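Local coordinates for protein beta-agarase D (Zobellia galactanivorans, PDB 4ASM) that hydrolyses internal beta-1,4 linkages of agarose through its family 16 glycoside hydrolase domain, retaining the anomeric configuration, at residues A120-N125 with D320-V325. Residues are numbered along the deposited sequence; the frame is centred on the assembly and turned at random.
Sequences AGCITN and DIIINV
I322 meets C122 and T124 on one face of an antiparallel strand pair. Its CB lies 3.7 Å from the carbonyl O of I123, and CG2, anti to the backbone N, continues to 3.4 Å from that O and 3.8 Å from SG of C122. CG1 runs beside T124, 4.1 Å from OG1, which is hydrogen-bonded to the backbone of K59, and chi2 of 172° extends CD1 away from CB; beyond the pair, the side chain packs on W151 and L153 of strand 147-153. An alanine at I322 would probably open a gap beside SG of C122 and leave W151 and L153 less well packed. On the other face I123 and I323 lie side by side, against W56, L91 and I93. I123 and I323 exchange two backbone bonds, I123 N to I323 O at 2.9 Å and I323 N to I123 O at 3.1 Å. Where the main-chain ladder ends, one water links N125 O to I321 N and another links N125 O to OD1 of D320, whose carboxylate also pairs with R128 and H61. Strand 320-326 thus bridges strands 112-125 and 147-153 in the GH16 beta-sandwich: the I123/I323 face is apolar and aromatic, while N324, on the mixed I322 face, hydrogen-bonds E326, placing this end beside the probable agarose-binding cleft.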
loop_
_atom_site.group_PDB
_atom_site.type_symbol
_atom_site.label_atom_id
_atom_site.label_comp_id
_atom_site.label_asym_id
_atom_site.label_seq_id
_atom_site.Cartn_x
_atom_site.Cartn_y
_atom_site.Cartn_z
ATOM N N ALA A 120 -6.702 -14.403 -5.414
ATOM C CA ALA A 120 -5.460 -13.613 -5.418
ATOM C C ALA A 120 -4.532 -14.010 -4.279
ATOM O O ALA A 120 -4.978 -14.423 -3.236
ATOM C CB ALA A 120 -5.802 -12.126 -5.300
ATOM N N GLY A 121 -3.244 -13.797 -4.452
ATOM C CA GLY A 121 -2.316 -14.132 -3.377
ATOM C C GLY A 121 -2.157 -13.012 -2.349
ATOM O O GLY A 121 -2.412 -11.834 -2.633
ATOM N N CYS A 122 -1.701 -13.392 -1.161
ATOM C CA CYS A 122 -1.453 -12.460 -0.072
ATOM C C CYS A 122 -0.405 -13.092 0.816
ATOM O O CYS A 122 -0.551 -14.266 1.178
ATOM C CB CYS A 122 -2.740 -12.227 0.729
ATOM S SG CYS A 122 -2.595 -10.947 1.999
ATOM N N ILE A 123 0.637 -12.336 1.157
ATOM C CA ILE A 123 1.675 -12.846 2.044
ATOM C C ILE A 123 1.953 -11.871 3.163
ATOM O O ILE A 123 1.720 -10.665 3.023
ATOM C CB ILE A 123 2.995 -13.170 1.285
ATOM C CG1 ILE A 123 3.698 -11.888 0.838
ATOM C CG2 ILE A 123 2.711 -14.093 0.107
ATOM C CD1 ILE A 123 5.050 -12.164 0.156
ATOM N N THR A 124 2.519 -12.398 4.252
ATOM C CA THR A 124 2.942 -11.604 5.407
ATOM C C THR A 124 4.398 -11.957 5.756
ATOM O O THR A 124 4.760 -13.141 5.772
ATOM C CB THR A 124 2.079 -11.975 6.612
ATOM O OG1 THR A 124 0.697 -11.727 6.310
ATOM C CG2 THR A 124 2.455 -11.150 7.822
ATOM N N ASN A 125 5.216 -10.944 6.014
ATOM C CA ASN A 125 6.601 -11.119 6.456
ATOM C C ASN A 125 6.650 -11.506 7.926
ATOM O O ASN A 125 5.835 -11.031 8.734
ATOM C CB ASN A 125 7.389 -9.818 6.162
ATOM C CG ASN A 125 8.894 -10.004 6.159
ATOM O OD1 ASN A 125 9.572 -9.733 5.147
ATOM N ND2 ASN A 125 9.427 -10.414 7.268
ATOM N N ASP A 320 3.053 -5.542 10.479
ATOM C CA ASP A 320 3.395 -6.604 9.541
ATOM C C ASP A 320 3.555 -6.055 8.139
ATOM O O ASP A 320 2.747 -5.239 7.685
ATOM C CB ASP A 320 2.272 -7.644 9.498
ATOM C CG ASP A 320 2.037 -8.304 10.851
ATOM O OD1 ASP A 320 3.031 -8.759 11.458
ATOM O OD2 ASP A 320 0.872 -8.376 11.285
ATOM N N ILE A 321 4.573 -6.545 7.431
ATOM C CA ILE A 321 4.722 -6.253 5.993
ATOM C C ILE A 321 3.858 -7.241 5.224
ATOM O O ILE A 321 4.005 -8.464 5.394
ATOM C CB ILE A 321 6.171 -6.401 5.493
ATOM C CG1 ILE A 321 7.124 -5.508 6.272
ATOM C CG2 ILE A 321 6.241 -6.075 3.989
ATOM C CD1 ILE A 321 8.596 -5.908 6.111
ATOM N N ILE A 322 2.961 -6.705 4.399
ATOM C CA ILE A 322 2.051 -7.507 3.588
ATOM C C ILE A 322 2.221 -7.134 2.116
ATOM O O ILE A 322 2.343 -5.955 1.755
ATOM C CB ILE A 322 0.581 -7.275 4.016
ATOM C CG1 ILE A 322 0.406 -7.673 5.508
ATOM C CG2 ILE A 322 -0.368 -8.045 3.107
ATOM C CD1 ILE A 322 -0.928 -7.327 6.119
ATOM N N ILE A 323 2.280 -8.149 1.261
ATOM C CA ILE A 323 2.258 -7.909 -0.181
ATOM C C ILE A 323 1.095 -8.691 -0.718
ATOM O O ILE A 323 0.920 -9.866 -0.377
ATOM C CB ILE A 323 3.580 -8.331 -0.862
ATOM C CG1 ILE A 323 4.742 -7.553 -0.249
ATOM C CG2 ILE A 323 3.470 -8.085 -2.384
ATOM C CD1 ILE A 323 6.106 -7.987 -0.773
ATOM N N ASN A 324 0.273 -8.061 -1.557
ATOM C CA ASN A 324 -0.878 -8.775 -2.102
ATOM C C ASN A 324 -1.433 -8.155 -3.374
ATOM O O ASN A 324 -0.951 -7.123 -3.832
ATOM C CB ASN A 324 -2.004 -8.966 -1.044
ATOM C CG ASN A 324 -2.831 -7.698 -0.787
ATOM O OD1 ASN A 324 -2.836 -6.771 -1.584
ATOM N ND2 ASN A 324 -3.568 -7.686 0.315
ATOM N N VAL A 325 -2.456 -8.806 -3.911
ATOM C CA VAL A 325 -3.271 -8.257 -4.972
ATOM C C VAL A 325 -4.709 -8.216 -4.430
ATOM O O VAL A 325 -5.117 -9.113 -3.694
ATOM C CB VAL A 325 -3.154 -9.142 -6.235
ATOM C CG1 VAL A 325 -4.312 -8.906 -7.233
ATOM C CG2 VAL A 325 -1.762 -8.921 -6.872
HETATM O O HOH W 1 6.152 -8.322 8.953
HETATM O O HOH W 2 4.721 -10.867 11.201
#